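Local coordinates for phosphate-binding protein (Xanthomonas axonopodis pv. citri, PDB 5UB3) that probably acts as a periplasmic sensor of the phosphonate/phosphate-binding family, holding a small anion and working with a partner diguanylate cyclase, at residues A[26-29]-A[30-34]; A[64-67]-A[68-71]; A[219-222]-A[223-226]; A[225-228]-A[229-232]; A[255-258]-A[259-263]. All coordinates share one frame; numbering follows the deposited sequence.

Contact 1: residues A[26-29]-A[30-34]; sequences DYVV and PRMRE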
loop_
_atom_site.group_PDB
_atom_site.type_symbol
_atom_site.label_atom_id
_atom_site.label_comp_id
_atom_site.label_asym_id
_atom_site.label_seq_id
_atom_site.Cartn_x
_atom_site.Cartn_y
_atom_site.Cartn_z
ATOM N N ASP A 26 -15.035 -6.074 -14.910
ATOM C CA ASP A 26 -15.800 -6.687 -16.035
ATOM C C ASP A 26 -15.932 -8.188 -15.939
ATOM O O ASP A 26 -16.947 -8.716 -16.319
ATOM C CB ASP A 26 -15.240 -6.300 -17.381
ATOM C CG ASP A 26 -15.447 -4.819 -17.679
ATOM O OD1 ASP A 26 -16.137 -4.140 -16.911
ATOM O OD2 ASP A 26 -14.927 -4.323 -18.659
ATOM N N TYR A 27 -14.949 -8.844 -15.374
ATOM C CA TYR A 27 -15.052 -10.267 -15.046
ATOM C C TYR A 27 -16.018 -10.516 -13.858
ATOM O O TYR A 27 -16.876 -11.433 -13.900
ATOM C CB TYR A 27 -13.653 -10.814 -14.775
ATOM C CG TYR A 27 -13.676 -12.227 -14.332
ATOM C CD1 TYR A 27 -13.816 -12.530 -12.980
ATOM C CD2 TYR A 27 -13.595 -13.275 -15.256
ATOM C CE1 TYR A 27 -13.871 -13.838 -12.546
ATOM C CE2 TYR A 27 -13.625 -14.591 -14.823
ATOM C CZ TYR A 27 -13.761 -14.861 -13.469
ATOM O OH TYR A 27 -13.808 -16.128 -12.958
ATOM N N VAL A 28 -15.924 -9.687 -12.821
ATOM C CA VAL A 28 -16.702 -9.922 -11.586
ATOM C C VAL A 28 -18.227 -9.686 -11.774
ATOM O O VAL A 28 -19.066 -10.500 -11.369
ATOM C CB VAL A 28 -16.131 -9.035 -10.456
ATOM C CG1 VAL A 28 -17.056 -8.879 -9.283
ATOM C CG2 VAL A 28 -14.783 -9.623 -10.027
ATOM N N VAL A 29 -18.553 -8.568 -12.401
ATOM C CA VAL A 29 -19.938 -8.042 -12.458
ATOM C C VAL A 29 -20.938 -9.053 -12.986
ATOM O O VAL A 29 -21.926 -9.380 -12.282
ATOM C CB VAL A 29 -19.999 -6.654 -13.151
ATOM C CG1 VAL A 29 -21.436 -6.198 -13.551
ATOM C CG2 VAL A 29 -19.402 -5.601 -12.240
ATOM N N PRO A 30 -20.667 -9.617 -14.157
ATOM C CA PRO A 30 -21.640 -10.625 -14.621
ATOM C C PRO A 30 -21.805 -11.785 -13.676
ATOM O O PRO A 30 -22.893 -12.368 -13.595
ATOM C CB PRO A 30 -21.033 -11.135 -15.904
ATOM C CG PRO A 30 -20.117 -10.064 -16.369
ATOM C CD PRO A 30 -19.664 -9.287 -15.180
ATOM N N ARG A 31 -20.751 -12.125 -12.944
ATOM C CA ARG A 31 -20.828 -13.258 -12.024
ATOM C C ARG A 31 -21.493 -12.966 -10.697
ATOM O O ARG A 31 -21.579 -13.848 -9.849
ATOM C CB ARG A 31 -19.438 -13.860 -11.830
ATOM C CG ARG A 31 -18.986 -14.497 -13.115
ATOM C CD ARG A 31 -17.459 -14.609 -13.200
ATOM N NE ARG A 31 -17.079 -15.319 -14.442
ATOM C CZ ARG A 31 -16.924 -14.770 -15.652
ATOM N NH1 ARG A 31 -17.112 -13.465 -15.878
ATOM N NH2 ARG A 31 -16.564 -15.557 -16.673
ATOM N N MET A 32 -22.038 -11.761 -10.532
ATOM C CA MET A 32 -22.699 -11.374 -9.305
ATOM C C MET A 32 -24.188 -11.098 -9.560
ATOM O O MET A 32 -24.844 -10.513 -8.707
ATOM C CB MET A 32 -22.104 -10.058 -8.801
ATOM C CG MET A 32 -20.589 -9.977 -8.609
ATOM S SD MET A 32 -20.139 -10.364 -6.937
ATOM C CE MET A 32 -20.922 -9.175 -5.864
ATOM N N ARG A 33 -24.720 -11.475 -10.718
ATOM C CA ARG A 33 -26.120 -11.139 -11.027
ATOM C C ARG A 33 -27.098 -11.688 -10.053
ATOM O O ARG A 33 -28.101 -11.056 -9.732
ATOM C CB ARG A 33 -26.533 -11.613 -12.413
ATOM C CG ARG A 33 -27.718 -10.786 -12.862
ATOM C CD ARG A 33 -28.340 -11.308 -14.122
ATOM N NE ARG A 33 -29.505 -10.484 -14.391
ATOM C CZ ARG A 33 -29.453 -9.267 -14.925
ATOM N NH1 ARG A 33 -28.296 -8.684 -15.285
ATOM N NH2 ARG A 33 -30.588 -8.627 -15.105
ATOM N N GLU A 34 -26.783 -12.870 -9.548
ATOM C CA GLU A 34 -27.664 -13.559 -8.635
ATOM C C GLU A 34 -27.722 -12.878 -7.243
ATOM O O GLU A 34 -28.593 -13.212 -6.448
ATOM C CB GLU A 34 -27.336 -15.067 -8.625
ATOM C CG GLU A 34 -26.249 -15.528 -7.651
ATOM C CD GLU A 34 -24.853 -15.775 -8.224
ATOM O OE1 GLU A 34 -24.200 -14.786 -8.719
ATOM O OE2 GLU A 34 -24.414 -16.961 -8.088
#
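Tyr27 O takes a hydrogen bond from Arg31 NH1 at 2.8 Å, with the donor in the carbonyl plane on a lone pair and an N-H...O angle of 148°. That bond fixes the guanidinium just where it can lie flat on the tyrosine ring: the two planes are 12° apart, Arg31 CZ sits 3.4 Å from Tyr27 CE2 in a cation-pi pair, and Arg31 CD adds a CH-pi contact over the same ring. Tyr27 keeps CG anti to its backbone N (chi1 176°), which swings the ring alongside the chain that follows, while the Arg31 chain runs extended from CG to NE to reach across it. Beyond the ring, Tyr27 OH is hydrogen-bonded to Asp238.

All this happens where helix 14-28 gives way to the loop leading to strand 39-42. The backbone turns tightly here: Met32 N bonds to Val29 O at 3.0 Å, and Arg31 N makes a weak bond to Val28 O. Pro30, which has no N-H to give, brings its CD to 3.0 Å from Asp26 O. On the buried side Met32 lies beside Val28, CG to CG1 at 3.8 Å, and both side chains pack against helix 222-235, Val28 on Leu228 and Met32 on Val224.

Contact 2: residues A[64-67]-A[68-71]; sequences SETT and GAAM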
loop_
_atom_site.group_PDB
_atom_site.type_symbol
_atom_site.label_atom_id
_atom_site.label_comp_id
_atom_site.label_asym_id
_atom_site.label_seq_id
_atom_site.Cartn_x
_atom_site.Cartn_y
_atom_site.Cartn_z
ATOM N N SER A 64 -8.881 -2.792 -3.522
ATOM C CA SER A 64 -7.798 -3.703 -3.385
ATOM C C SER A 64 -6.642 -2.820 -3.033
ATOM O O SER A 64 -6.317 -1.989 -3.822
ATOM C CB SER A 64 -7.510 -4.411 -4.691
ATOM O OG SER A 64 -6.518 -5.409 -4.478
ATOM N N GLU A 65 -6.054 -2.995 -1.857
ATOM C CA GLU A 65 -5.029 -2.050 -1.279
ATOM C C GLU A 65 -3.930 -2.801 -0.607
ATOM O O GLU A 65 -4.121 -3.971 -0.189
ATOM C CB GLU A 65 -5.641 -1.205 -0.180
ATOM C CG GLU A 65 -6.661 -0.238 -0.660
ATOM C CD GLU A 65 -6.116 0.861 -1.528
ATOM O OE1 GLU A 65 -4.917 1.059 -1.586
ATOM O OE2 GLU A 65 -6.963 1.526 -2.157
ATOM N N THR A 66 -2.801 -2.118 -0.405
ATOM C CA THR A 66 -1.778 -2.698 0.411
ATOM C C THR A 66 -2.287 -2.671 1.836
ATOM O O THR A 66 -3.125 -1.900 2.148
ATOM C CB THR A 66 -0.491 -1.918 0.293
ATOM O OG1 THR A 66 -0.747 -0.621 0.816
ATOM C CG2 THR A 66 -0.030 -1.852 -1.223
ATOM N N THR A 67 -1.758 -3.526 2.684
ATOM C CA THR A 67 -2.337 -3.735 3.984
ATOM C C THR A 67 -2.338 -2.549 4.937
ATOM O O THR A 67 -3.250 -2.423 5.715
ATOM C CB THR A 67 -1.695 -4.947 4.631
ATOM O OG1 THR A 67 -0.284 -4.830 4.539
ATOM C CG2 THR A 67 -2.151 -6.189 3.918
ATOM N N GLY A 68 -1.311 -1.707 4.917
ATOM C CA GLY A 68 -1.310 -0.497 5.705
ATOM C C GLY A 68 -2.447 0.463 5.354
ATOM O O GLY A 68 -3.172 0.913 6.234
ATOM N N ALA A 69 -2.570 0.835 4.082
ATOM C CA ALA A 69 -3.692 1.640 3.588
ATOM C C ALA A 69 -4.977 1.025 3.970
ATOM O O ALA A 69 -5.963 1.686 4.348
ATOM C CB ALA A 69 -3.619 1.793 2.073
ATOM N N ALA A 70 -5.004 -0.286 3.854
ATOM C CA ALA A 70 -6.231 -1.013 4.219
ATOM C C ALA A 70 -6.604 -0.760 5.661
ATOM O O ALA A 70 -7.765 -0.568 5.973
ATOM C CB ALA A 70 -6.081 -2.506 3.962
ATOM N N MET A 71 -5.601 -0.798 6.533
ATOM C CA MET A 71 -5.840 -0.589 7.930
ATOM C C MET A 71 -6.230 0.850 8.210
ATOM O O MET A 71 -7.044 1.064 9.097
ATOM C CB MET A 71 -4.662 -1.081 8.795
ATOM C CG MET A 71 -4.447 -2.586 8.676
ATOM S SD MET A 71 -5.862 -3.548 9.179
ATOM C CE MET A 71 -6.743 -3.913 7.628
#
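A strand-to-helix junction is what this contact builds: strand 62-66 ends at Thr66, which occupies the N-cap position of helix 67-75. The Thr66 side chain makes no capping bond; the hydroxyl of Thr124 meets the first N-H groups instead, taking weak hydrogen bonds from Gly68 N and Ala69 N. The Thr66 carbonyl starts the helix, Ala70 N reaching Thr66 O at 3.0 Å and nearly in line with the C=O bond. One residue on, Met71 N bonds to Thr67 O, also at 3.0 Å.

Ala70 CB and Met71 CG both lie close to Thr67 O, at 3.3 Å and 3.2 Å. A bend at chi2 (-67°) leaves Glu65 OE1 4.0 Å from Ala69 CB; its other oxygen, OE2, accepts from Ile10 N. Thr66 OG1 is likewise 4.0 Å from Ala69 CB, and its hydrogen-bond partner is again Thr124 OG1. Thr67 OG1 is bonded to Pro210 O, which accounts for the polar end of a buried side chain.

The junction is deeply enclosed near the middle of the chain. Strand 209-217 flanks it, Val213 touching both Thr67 and Ala70, while Leu265 of helix 259-277 packs on Thr67 and Met71.

Contact 3: residues A[219-222]-A[223-226]; sequences GMDP and AVEQ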
loop_
_atom_site.group_PDB
_atom_site.type_symbol
_atom_site.label_atom_id
_atom_site.label_comp_id
_atom_site.label_asym_id
_atom_site.label_seq_id
_atom_site.Cartn_x
_atom_site.Cartn_y
_atom_site.Cartn_z
ATOM N N GLY A 219 -21.166 -2.074 5.890
ATOM C CA GLY A 219 -22.550 -2.105 5.417
ATOM C C GLY A 219 -22.866 -2.690 4.038
ATOM O O GLY A 219 -24.055 -2.735 3.640
ATOM N N MET A 220 -21.865 -3.178 3.303
ATOM C CA MET A 220 -22.168 -3.954 2.084
ATOM C C MET A 220 -23.151 -5.056 2.456
ATOM O O MET A 220 -23.057 -5.670 3.497
ATOM C CB MET A 220 -20.916 -4.597 1.519
ATOM C CG MET A 220 -21.168 -5.529 0.360
ATOM S SD MET A 220 -19.582 -6.157 -0.187
ATOM C CE MET A 220 -19.202 -4.857 -1.327
ATOM N N ASP A 221 -24.092 -5.281 1.591
ATOM C CA ASP A 221 -25.083 -6.327 1.771
ATOM C C ASP A 221 -24.374 -7.708 1.930
ATOM O O ASP A 221 -23.525 -8.069 1.123
ATOM C CB ASP A 221 -26.018 -6.269 0.574
ATOM C CG ASP A 221 -26.902 -7.488 0.446
ATOM O OD1 ASP A 221 -27.333 -8.027 1.462
ATOM O OD2 ASP A 221 -27.161 -7.895 -0.693
ATOM N N PRO A 222 -24.679 -8.450 3.011
ATOM C CA PRO A 222 -23.910 -9.644 3.274
ATOM C C PRO A 222 -23.923 -10.651 2.138
ATOM O O PRO A 222 -22.969 -11.427 2.027
ATOM C CB PRO A 222 -24.624 -10.257 4.505
ATOM C CG PRO A 222 -25.152 -9.087 5.203
ATOM C CD PRO A 222 -25.600 -8.150 4.129
ATOM N N ALA A 223 -24.987 -10.681 1.330
ATOM C CA ALA A 223 -25.036 -11.613 0.150
ATOM C C ALA A 223 -24.072 -11.153 -0.984
ATOM O O ALA A 223 -23.440 -11.946 -1.685
ATOM C CB ALA A 223 -26.443 -11.752 -0.373
ATOM N N VAL A 224 -23.932 -9.855 -1.116
ATOM C CA VAL A 224 -23.004 -9.296 -2.106
ATOM C C VAL A 224 -21.603 -9.607 -1.643
ATOM O O VAL A 224 -20.798 -10.070 -2.415
ATOM C CB VAL A 224 -23.250 -7.792 -2.318
ATOM C CG1 VAL A 224 -22.221 -7.162 -3.240
ATOM C CG2 VAL A 224 -24.634 -7.586 -2.922
ATOM N N GLU A 225 -21.351 -9.361 -0.364
ATOM C CA GLU A 225 -20.062 -9.645 0.213
ATOM C C GLU A 225 -19.659 -11.112 0.008
ATOM O O GLU A 225 -18.562 -11.411 -0.430
ATOM C CB GLU A 225 -19.999 -9.240 1.677
ATOM C CG GLU A 225 -18.662 -9.622 2.273
ATOM C CD GLU A 225 -18.373 -9.025 3.614
ATOM O OE1 GLU A 225 -18.958 -8.041 4.023
ATOM O OE2 GLU A 225 -17.550 -9.581 4.299
ATOM N N GLN A 226 -20.575 -12.012 0.334
ATOM C CA GLN A 226 -20.307 -13.432 0.286
ATOM C C GLN A 226 -20.014 -13.912 -1.126
ATOM O O GLN A 226 -19.111 -14.727 -1.363
ATOM C CB GLN A 226 -21.493 -14.161 0.954
ATOM C CG GLN A 226 -21.564 -15.664 0.752
ATOM C CD GLN A 226 -22.824 -16.207 1.444
ATOM O OE1 GLN A 226 -23.956 -16.038 0.947
ATOM N NE2 GLN A 226 -22.637 -16.814 2.619
#
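Met220 SD closes on the first turn of helix 222-235, 3.5 Å from Glu225 CA and 3.6 Å from Glu225 CB, and this is the tightly packed half of the contact. The side chain runs straight out from the backbone (chi1 174°, chi2 179°) and bends only at chi3, which lays the sulfur along the start of the helix; its CG meets Val224 CB at 4.1 Å, the two side chains crossing at about a right angle. Met220 and Val224 are both buried, and Val224 also packs on Val35.

Asp221 and Pro222 belong to the solvent side. Asp221 is the N-cap residue, yet its carboxylate contributes mainly a van der Waals touch, OD2 to Val224 CG2 at 3.4 Å. Its main chain does more: Asp221 O accepts from Glu225 N at 2.9 Å in a nearly straight bond (172°) and more weakly from Val224 N. Pro222 O then takes Gln226 N at 3.0 Å, while the Gln226 side chain extends outward from the exposed face.

Glu225 OE1 is hydrogen-bonded to His80. The chemistry thus divides: thioether and aliphatic carbons seal the inner side, and the carboxylate of Asp221, at the N-cap position, would probably interact favourably with the helix dipole.

Contact 4: residues A[225-228]-A[229-232]; sequences EQRL and RVVL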
loop_
_atom_site.group_PDB
_atom_site.type_symbol
_atom_site.label_atom_id
_atom_site.label_comp_id
_atom_site.label_asym_id
_atom_site.label_seq_id
_atom_site.Cartn_x
_atom_site.Cartn_y
_atom_site.Cartn_z
ATOM N N GLU A 225 -21.351 -9.361 -0.364
ATOM C CA GLU A 225 -20.062 -9.645 0.213
ATOM C C GLU A 225 -19.659 -11.112 0.008
ATOM O O GLU A 225 -18.562 -11.411 -0.430
ATOM C CB GLU A 225 -19.999 -9.240 1.677
ATOM C CG GLU A 225 -18.662 -9.622 2.273
ATOM C CD GLU A 225 -18.373 -9.025 3.614
ATOM O OE1 GLU A 225 -18.958 -8.041 4.023
ATOM O OE2 GLU A 225 -17.550 -9.581 4.299
ATOM N N GLN A 226 -20.575 -12.012 0.334
ATOM C CA GLN A 226 -20.307 -13.432 0.286
ATOM C C GLN A 226 -20.014 -13.912 -1.126
ATOM O O GLN A 226 -19.111 -14.727 -1.363
ATOM C CB GLN A 226 -21.493 -14.161 0.954
ATOM C CG GLN A 226 -21.564 -15.664 0.752
ATOM C CD GLN A 226 -22.824 -16.207 1.444
ATOM O OE1 GLN A 226 -23.956 -16.038 0.947
ATOM N NE2 GLN A 226 -22.637 -16.814 2.619
ATOM N N ARG A 227 -20.758 -13.350 -2.076
ATOM C CA ARG A 227 -20.656 -13.777 -3.456
ATOM C C ARG A 227 -19.399 -13.178 -4.073
ATOM O O ARG A 227 -18.717 -13.840 -4.829
ATOM C CB ARG A 227 -21.894 -13.295 -4.224
ATOM C CG ARG A 227 -21.866 -13.585 -5.706
ATOM C CD ARG A 227 -21.932 -15.099 -5.997
ATOM N NE ARG A 227 -21.629 -15.330 -7.416
ATOM C CZ ARG A 227 -21.166 -16.475 -7.942
ATOM N NH1 ARG A 227 -20.926 -17.550 -7.172
ATOM N NH2 ARG A 227 -20.925 -16.537 -9.256
ATOM N N LEU A 228 -19.112 -11.917 -3.752
ATOM C CA LEU A 228 -17.836 -11.322 -4.191
ATOM C C LEU A 228 -16.631 -12.195 -3.811
ATOM O O LEU A 228 -15.752 -12.430 -4.644
ATOM C CB LEU A 228 -17.609 -9.936 -3.603
ATOM C CG LEU A 228 -16.405 -9.139 -4.122
ATOM C CD1 LEU A 228 -16.330 -9.002 -5.649
ATOM C CD2 LEU A 228 -16.460 -7.758 -3.489
ATOM N N ARG A 229 -16.618 -12.624 -2.555
ATOM C CA ARG A 229 -15.572 -13.458 -2.002
ATOM C C ARG A 229 -15.490 -14.732 -2.828
ATOM O O ARG A 229 -14.434 -15.124 -3.260
ATOM C CB ARG A 229 -15.849 -13.784 -0.527
ATOM C CG ARG A 229 -14.616 -14.416 0.095
ATOM C CD ARG A 229 -14.705 -14.821 1.536
ATOM N NE ARG A 229 -14.853 -13.675 2.420
ATOM C CZ ARG A 229 -16.015 -13.227 2.872
ATOM N NH1 ARG A 229 -17.144 -13.802 2.471
ATOM N NH2 ARG A 229 -16.057 -12.213 3.747
ATOM N N VAL A 230 -16.636 -15.362 -3.055
ATOM C CA VAL A 230 -16.655 -16.602 -3.832
ATOM C C VAL A 230 -16.120 -16.296 -5.209
ATOM O O VAL A 230 -15.203 -17.032 -5.710
ATOM C CB VAL A 230 -18.052 -17.246 -3.832
ATOM C CG1 VAL A 230 -18.103 -18.431 -4.791
ATOM C CG2 VAL A 230 -18.407 -17.719 -2.423
ATOM N N VAL A 231 -16.573 -15.201 -5.809
ATOM C CA VAL A 231 -16.159 -14.970 -7.200
ATOM C C VAL A 231 -14.626 -14.744 -7.307
ATOM O O VAL A 231 -13.957 -15.253 -8.202
ATOM C CB VAL A 231 -16.922 -13.782 -7.801
ATOM C CG1 VAL A 231 -16.313 -13.356 -9.106
ATOM C CG2 VAL A 231 -18.383 -14.136 -7.986
ATOM N N LEU A 232 -14.076 -13.950 -6.398
ATOM C CA LEU A 232 -12.645 -13.686 -6.429
ATOM C C LEU A 232 -11.826 -14.962 -6.166
ATOM O O LEU A 232 -10.872 -15.265 -6.896
ATOM C CB LEU A 232 -12.310 -12.585 -5.400
ATOM C CG LEU A 232 -12.819 -11.252 -5.925
ATOM C CD1 LEU A 232 -12.627 -10.186 -4.869
ATOM C CD2 LEU A 232 -12.199 -10.846 -7.263
#
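Four successive i to i+4 bonds make this a regular stretch of about two alpha-helical turns, from Arg229 N on Glu225 O to Leu232 N on Leu228 O, the shortest being Val231 N to Arg227 O at 2.7 Å. Three side-chain pairs follow the same spacing: Glu225 with Arg229, Arg227 with Val231 and Leu228 with Leu232.

Glu225 and Arg229 run side by side and form a salt bridge, OE2 to NH2 at 3.1 Å. As a hydrogen bond it is weak: the N-H...O angle is 125° and the carboxylate and guanidinium planes stand 50° apart, although OE2 does come in at the guanidinium edge. A bend at chi3 (-66°) brings Arg229 NH2 alongside the acid, and its NE is held by Leu82 O.

Within the helix Arg227 meets a methyl. Val231 CG2 sits over one face of its guanidinium, 3.5 Å from NE and offset toward the rim, while Val230 CG1, three residues on, is 3.8 Å from NH1. Arg227 NE forms a salt bridge with Glu34 OE1, and NH2 a hydrogen bond with Arg31 O. On the buried flank Leu228 CD1 and Leu232 CD1 touch at 4.0 Å.

That leucine flank meets three elements: Leu24 of helix 14-28 touches Leu232, strand 79-87 supplies Leu82 to Leu228 and Leu83 to Leu232, and Val216 of strand 209-217 packs on Leu228.

Contact 5: residues A[255-258]-A[259-263]; sequences RPLD and PTSRR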
loop_
_atom_site.group_PDB
_atom_site.type_symbol
_atom_site.label_atom_id
_atom_site.label_comp_id
_atom_site.label_asym_id
_atom_site.label_seq_id
_atom_site.Cartn_x
_atom_site.Cartn_y
_atom_site.Cartn_z
ATOM N N ARG A 255 -6.873 -15.408 -0.860
ATOM C CA ARG A 255 -7.203 -16.421 0.056
ATOM C C ARG A 255 -8.022 -15.924 1.245
ATOM O O ARG A 255 -8.055 -14.704 1.535
ATOM C CB ARG A 255 -5.942 -17.196 0.419
ATOM C CG ARG A 255 -5.074 -16.560 1.411
ATOM C CD ARG A 255 -3.658 -17.204 1.521
ATOM N NE ARG A 255 -3.136 -16.371 2.614
ATOM C CZ ARG A 255 -2.523 -15.178 2.517
ATOM N NH1 ARG A 255 -2.132 -14.627 1.334
ATOM N NH2 ARG A 255 -2.267 -14.540 3.670
ATOM N N PRO A 256 -8.788 -16.849 1.854
ATOM C CA PRO A 256 -9.619 -16.473 2.949
ATOM C C PRO A 256 -8.768 -15.929 4.101
ATOM O O PRO A 256 -7.602 -16.331 4.295
ATOM C CB PRO A 256 -10.240 -17.805 3.393
ATOM C CG PRO A 256 -10.123 -18.696 2.255
ATOM C CD PRO A 256 -8.904 -18.286 1.531
ATOM N N LEU A 257 -9.352 -15.049 4.854
ATOM C CA LEU A 257 -8.747 -14.637 6.067
ATOM C C LEU A 257 -8.776 -15.835 6.999
ATOM O O LEU A 257 -9.642 -16.713 6.893
ATOM C CB LEU A 257 -9.463 -13.478 6.703
ATOM C CG LEU A 257 -8.879 -12.174 6.055
ATOM C CD1 LEU A 257 -9.703 -11.756 4.869
ATOM C CD2 LEU A 257 -8.780 -11.070 7.044
ATOM N N ASP A 258 -7.822 -15.826 7.900
ATOM C CA ASP A 258 -7.614 -16.935 8.820
ATOM C C ASP A 258 -6.994 -16.349 10.087
ATOM O O ASP A 258 -6.761 -15.113 10.158
ATOM C CB ASP A 258 -6.845 -18.081 8.146
ATOM C CG ASP A 258 -5.411 -17.732 7.773
ATOM O OD1 ASP A 258 -4.739 -17.038 8.550
ATOM O OD2 ASP A 258 -4.957 -18.202 6.706
ATOM N N PRO A 259 -6.815 -17.184 11.125
ATOM C CA PRO A 259 -6.449 -16.519 12.362
ATOM C C PRO A 259 -5.078 -15.836 12.236
ATOM O O PRO A 259 -4.879 -14.782 12.840
ATOM C CB PRO A 259 -6.487 -17.651 13.394
ATOM C CG PRO A 259 -7.501 -18.569 12.826
ATOM C CD PRO A 259 -7.119 -18.604 11.372
ATOM N N THR A 260 -4.181 -16.370 11.435
ATOM C CA THR A 260 -2.865 -15.756 11.255
ATOM C C THR A 260 -2.952 -14.392 10.568
ATOM O O THR A 260 -2.434 -13.400 11.066
ATOM C CB THR A 260 -1.959 -16.695 10.485
ATOM O OG1 THR A 260 -1.780 -17.884 11.273
ATOM C CG2 THR A 260 -0.597 -16.079 10.185
ATOM N N SER A 261 -3.584 -14.363 9.411
ATOM C CA SER A 261 -3.692 -13.120 8.665
ATOM C C SER A 261 -4.451 -12.098 9.482
ATOM O O SER A 261 -4.105 -10.899 9.486
ATOM C CB SER A 261 -4.353 -13.351 7.301
ATOM O OG SER A 261 -5.597 -14.066 7.349
ATOM N N ARG A 262 -5.464 -12.551 10.223
ATOM C CA ARG A 262 -6.166 -11.618 11.131
ATOM C C ARG A 262 -5.264 -11.020 12.202
ATOM O O ARG A 262 -5.369 -9.836 12.494
ATOM C CB ARG A 262 -7.361 -12.264 11.842
ATOM C CG ARG A 262 -8.497 -12.548 10.906
ATOM C CD ARG A 262 -9.575 -13.389 11.561
ATOM N NE ARG A 262 -10.618 -13.679 10.552
ATOM C CZ ARG A 262 -11.037 -14.887 10.127
ATOM N NH1 ARG A 262 -10.530 -16.013 10.639
ATOM N NH2 ARG A 262 -12.027 -14.953 9.213
ATOM N N ARG A 263 -4.454 -11.859 12.815
ATOM C CA ARG A 263 -3.484 -11.447 13.836
ATOM C C ARG A 263 -2.469 -10.520 13.199
ATOM O O ARG A 263 -2.143 -9.505 13.756
ATOM C CB ARG A 263 -2.767 -12.638 14.442
ATOM C CG ARG A 263 -3.603 -13.455 15.439
ATOM C CD ARG A 263 -2.845 -14.676 16.062
ATOM N NE ARG A 263 -2.648 -15.822 15.152
ATOM C CZ ARG A 263 -3.396 -16.949 15.074
ATOM N NH1 ARG A 263 -4.466 -17.193 15.888
ATOM N NH2 ARG A 263 -3.088 -17.875 14.130
HETATM O O HOH W 1 -5.069 -15.657 5.201
HETATM O O HOH W 2 -12.096 -16.783 6.660
HETATM O O HOH W 3 -3.576 -19.501 10.744
#
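Asp258 and Ser261 form a capping box at the N-terminus of helix 259-277, each side chain bonding to the other's backbone N-H. Ser261 N gives to Asp258 OD1 at 3.0 Å in an almost straight bond (172°), and Asp258 N gives to Ser261 OG at 2.9 Å. Both side chains carry their first branch between the backbone N and the carbonyl carbon (chi1 66° for Asp258, 51° for Ser261), which curls them back over the helix start. The main chain adds Arg262 N to Asp258 O at 2.9 Å, the first regular helical bond.

Water extends the polar network. One molecule lies 2.7 Å from Ser261 OG, with Pro256 O and, more weakly, Asp258 OD2 also within its range; it has too few protons to serve all its acceptors at once. A second gives to Leu257 O and weakly accepts from Arg262 NH2, bridging loop and helix.

Packing contacts are looser. The Arg262 guanidinium has the peptide between Leu257 and Asp258 over one face, and Leu257 CD2 is 4.1 Å from Arg262 CG; Leu257 turns its other contacts to Pro81 and Met84 of strand 79-87, and Ser261 also touches Met84.

Within the helix's own first turn, Arg263 NH2 bonds to Thr260 OG1 at 3.1 Å, and Pro259 O sits 3.3 Å above the guanidinium plane of Arg263, over its centre.

Overall arrangement
Along the chain the five contacts come in numerical order, with contacts 3 and 4 overlapping at Glu225 and Gln226 on helix 222-235, their centres 9 Å apart. Contact 1 packs directly against that helix: its centre lies 10 Å from that of contact 4, and its Met32 touches contact 3. These three make one cluster far from the chain's centre, joining helices 14-28 and 222-235 at one outer end of this periplasmic binding protein. Contact 2 lies only 5 Å from the chain's centre; contact 5 is 15 Å from contact 2, centre to centre. Those two share helix 259-277, which begins in contact 5 and packs on contact 2. Strand 79-87 touches both contacts 4 and 5.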